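Local coordinates for protein putative pyrazinamidase/nicotinamidase (Streptococcus mutans, PDB 3S2S) that probably hydrolyses nicotinamide or pyrazinamide to the free acid, as a zinc-binding member of the isochorismatase-like hydrolase family, at residues R155-V160 and L181-E186. Numbering follows the deposited sequence.
Sequences RRVDTV and LGYQIE
Tyr-183 lays the edge of its ring against the 155-160 backbone: CE1 lies 3.4 Å from Val-157 O, with Asp-158 O also near the ring plane. With CG beside the backbone N (chi1 -69°), the ring runs back along the incoming chain, where a water donates to both Val-157 O and Tyr-183 OH. That hydroxyl is also hydrogen-bonded to Asp-149 of helix 148-154. On the same buried side, Val-160 CG1 meets the ring obliquely, 4.2 Å from CD1, and Val-160 CG2 lies 4.3 Å from Ile-185 CG1; Ala-178 of helix 167-180 touches both Val-160 and Tyr-183. Three 2.9 Å backbone bonds fix the register: Gln-184 N to Asp-158 O, Val-160 N to Gln-184 O, and Glu-186 N to Val-160 O, whose N-H...O angle is 172°. Solvent reaches the other face at Gln-184, Asp-158 and Glu-186, though Thr-159 stays buried: its OG1 lies 3.5 Å from Gln-184 CB and donates to Asp-158 OD1 from above the carboxylate plane. Thr-159 CG2 rests 3.9 Å from Glu-186 CG, and Glu-186 OE1 forms a salt bridge with Lys-37 NZ. Strands 159-165 and 184-188 pair in parallel, and helix 167-180 makes the crossover between them, a beta-alpha-beta unit of the isochorismatase-family alpha/beta fold.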
loop_
_atom_site.group_PDB
_atom_site.type_symbol
_atom_site.label_atom_id
_atom_site.label_comp_id
_atom_site.label_asym_id
_atom_site.label_seq_id
_atom_site.Cartn_x
_atom_site.Cartn_y
_atom_site.Cartn_z
ATOM N N ARG A 155 12.689 -9.394 -8.042
ATOM C CA ARG A 155 13.570 -10.568 -7.945
ATOM C C ARG A 155 12.829 -11.869 -7.613
ATOM O O ARG A 155 13.450 -12.930 -7.439
ATOM C CB ARG A 155 14.680 -10.288 -6.923
ATOM C CG ARG A 155 15.651 -9.224 -7.429
ATOM C CD ARG A 155 16.336 -8.379 -6.333
ATOM N NE ARG A 155 17.208 -7.428 -7.016
ATOM C CZ ARG A 155 16.783 -6.289 -7.566
ATOM N NH1 ARG A 155 15.506 -5.917 -7.447
ATOM N NH2 ARG A 155 17.638 -5.518 -8.239
ATOM N N ARG A 156 11.511 -11.778 -7.542
ATOM C CA ARG A 156 10.655 -12.896 -7.170
ATOM C C ARG A 156 11.078 -13.526 -5.851
ATOM O O ARG A 156 11.010 -14.738 -5.676
ATOM C CB ARG A 156 10.609 -13.944 -8.292
ATOM C CG ARG A 156 10.127 -13.375 -9.627
ATOM C CD ARG A 156 8.663 -12.987 -9.583
ATOM N N VAL A 157 11.490 -12.685 -4.908
ATOM C CA VAL A 157 11.851 -13.181 -3.581
ATOM C C VAL A 157 10.604 -13.661 -2.852
ATOM O O VAL A 157 9.603 -12.949 -2.805
ATOM C CB VAL A 157 12.566 -12.079 -2.776
ATOM C CG1 VAL A 157 12.674 -12.453 -1.285
ATOM C CG2 VAL A 157 13.930 -11.819 -3.382
ATOM N N ASP A 158 10.652 -14.859 -2.271
ATOM C CA ASP A 158 9.496 -15.305 -1.512
ATOM C C ASP A 158 9.738 -15.375 -0.012
ATOM O O ASP A 158 8.787 -15.499 0.748
ATOM C CB ASP A 158 8.949 -16.635 -2.036
ATOM C CG ASP A 158 9.752 -17.811 -1.590
ATOM O OD1 ASP A 158 10.927 -17.629 -1.217
ATOM O OD2 ASP A 158 9.197 -18.933 -1.616
ATOM N N THR A 159 11.001 -15.264 0.400
ATOM C CA THR A 159 11.358 -15.390 1.810
ATOM C C THR A 159 12.288 -14.262 2.225
ATOM O O THR A 159 13.289 -14.010 1.543
ATOM C CB THR A 159 12.112 -16.711 2.041
ATOM O OG1 THR A 159 11.264 -17.788 1.636
ATOM C CG2 THR A 159 12.497 -16.890 3.524
ATOM N N VAL A 160 11.959 -13.588 3.327
ATOM C CA VAL A 160 12.901 -12.649 3.931
ATOM C C VAL A 160 13.497 -13.237 5.202
ATOM O O VAL A 160 12.788 -13.876 5.977
ATOM C CB VAL A 160 12.288 -11.264 4.222
ATOM C CG1 VAL A 160 11.899 -10.567 2.874
ATOM C CG2 VAL A 160 11.034 -11.366 5.123
ATOM N N LEU A 181 2.317 -8.652 3.538
ATOM C CA LEU A 181 2.694 -8.655 2.116
ATOM C C LEU A 181 2.970 -10.055 1.568
ATOM O O LEU A 181 3.429 -10.206 0.433
ATOM C CB LEU A 181 3.946 -7.803 1.875
ATOM C CG LEU A 181 3.744 -6.304 2.022
ATOM C CD1 LEU A 181 5.095 -5.601 2.185
ATOM C CD2 LEU A 181 2.988 -5.777 0.802
ATOM N N GLY A 182 2.695 -11.076 2.370
ATOM C CA GLY A 182 2.745 -12.440 1.871
ATOM C C GLY A 182 4.107 -13.105 1.764
ATOM O O GLY A 182 4.221 -14.149 1.107
ATOM N N TYR A 183 5.124 -12.543 2.418
ATOM C CA TYR A 183 6.446 -13.169 2.479
ATOM C C TYR A 183 6.517 -14.296 3.493
ATOM O O TYR A 183 5.927 -14.203 4.561
ATOM C CB TYR A 183 7.553 -12.135 2.808
ATOM C CG TYR A 183 7.763 -11.178 1.663
ATOM C CD1 TYR A 183 8.567 -11.533 0.586
ATOM C CD2 TYR A 183 7.141 -9.935 1.652
ATOM C CE1 TYR A 183 8.734 -10.664 -0.497
ATOM C CE2 TYR A 183 7.295 -9.050 0.575
ATOM C CZ TYR A 183 8.091 -9.434 -0.493
ATOM O OH TYR A 183 8.236 -8.588 -1.573
ATOM N N GLN A 184 7.262 -15.344 3.161
ATOM C CA GLN A 184 7.747 -16.266 4.198
ATOM C C GLN A 184 8.816 -15.530 4.987
ATOM O O GLN A 184 9.555 -14.716 4.435
ATOM C CB GLN A 184 8.344 -17.534 3.587
ATOM C CG GLN A 184 7.393 -18.267 2.678
ATOM C CD GLN A 184 6.093 -18.576 3.356
ATOM O OE1 GLN A 184 6.069 -19.147 4.455
ATOM N NE2 GLN A 184 4.991 -18.199 2.714
ATOM N N ILE A 185 8.895 -15.813 6.278
ATOM C CA ILE A 185 9.790 -15.069 7.171
ATOM C C ILE A 185 10.661 -16.022 7.959
ATOM O O ILE A 185 10.164 -17.010 8.521
ATOM C CB ILE A 185 8.987 -14.238 8.187
ATOM C CG1 ILE A 185 8.003 -13.323 7.459
ATOM C CG2 ILE A 185 9.920 -13.457 9.107
ATOM C CD1 ILE A 185 6.960 -12.702 8.395
ATOM N N GLU A 186 11.962 -15.753 7.961
ATOM C CA GLU A 186 12.888 -16.428 8.859
ATOM C C GLU A 186 13.480 -15.353 9.753
ATOM O O GLU A 186 13.681 -14.215 9.319
ATOM C CB GLU A 186 13.984 -17.141 8.064
ATOM C CG GLU A 186 13.432 -18.192 7.122
ATOM C CD GLU A 186 14.507 -18.958 6.356
ATOM O OE1 GLU A 186 15.582 -18.390 6.098
ATOM O OE2 GLU A 186 14.279 -20.149 6.021
HETATM O O HOH W 1 8.265 -10.665 -3.695
#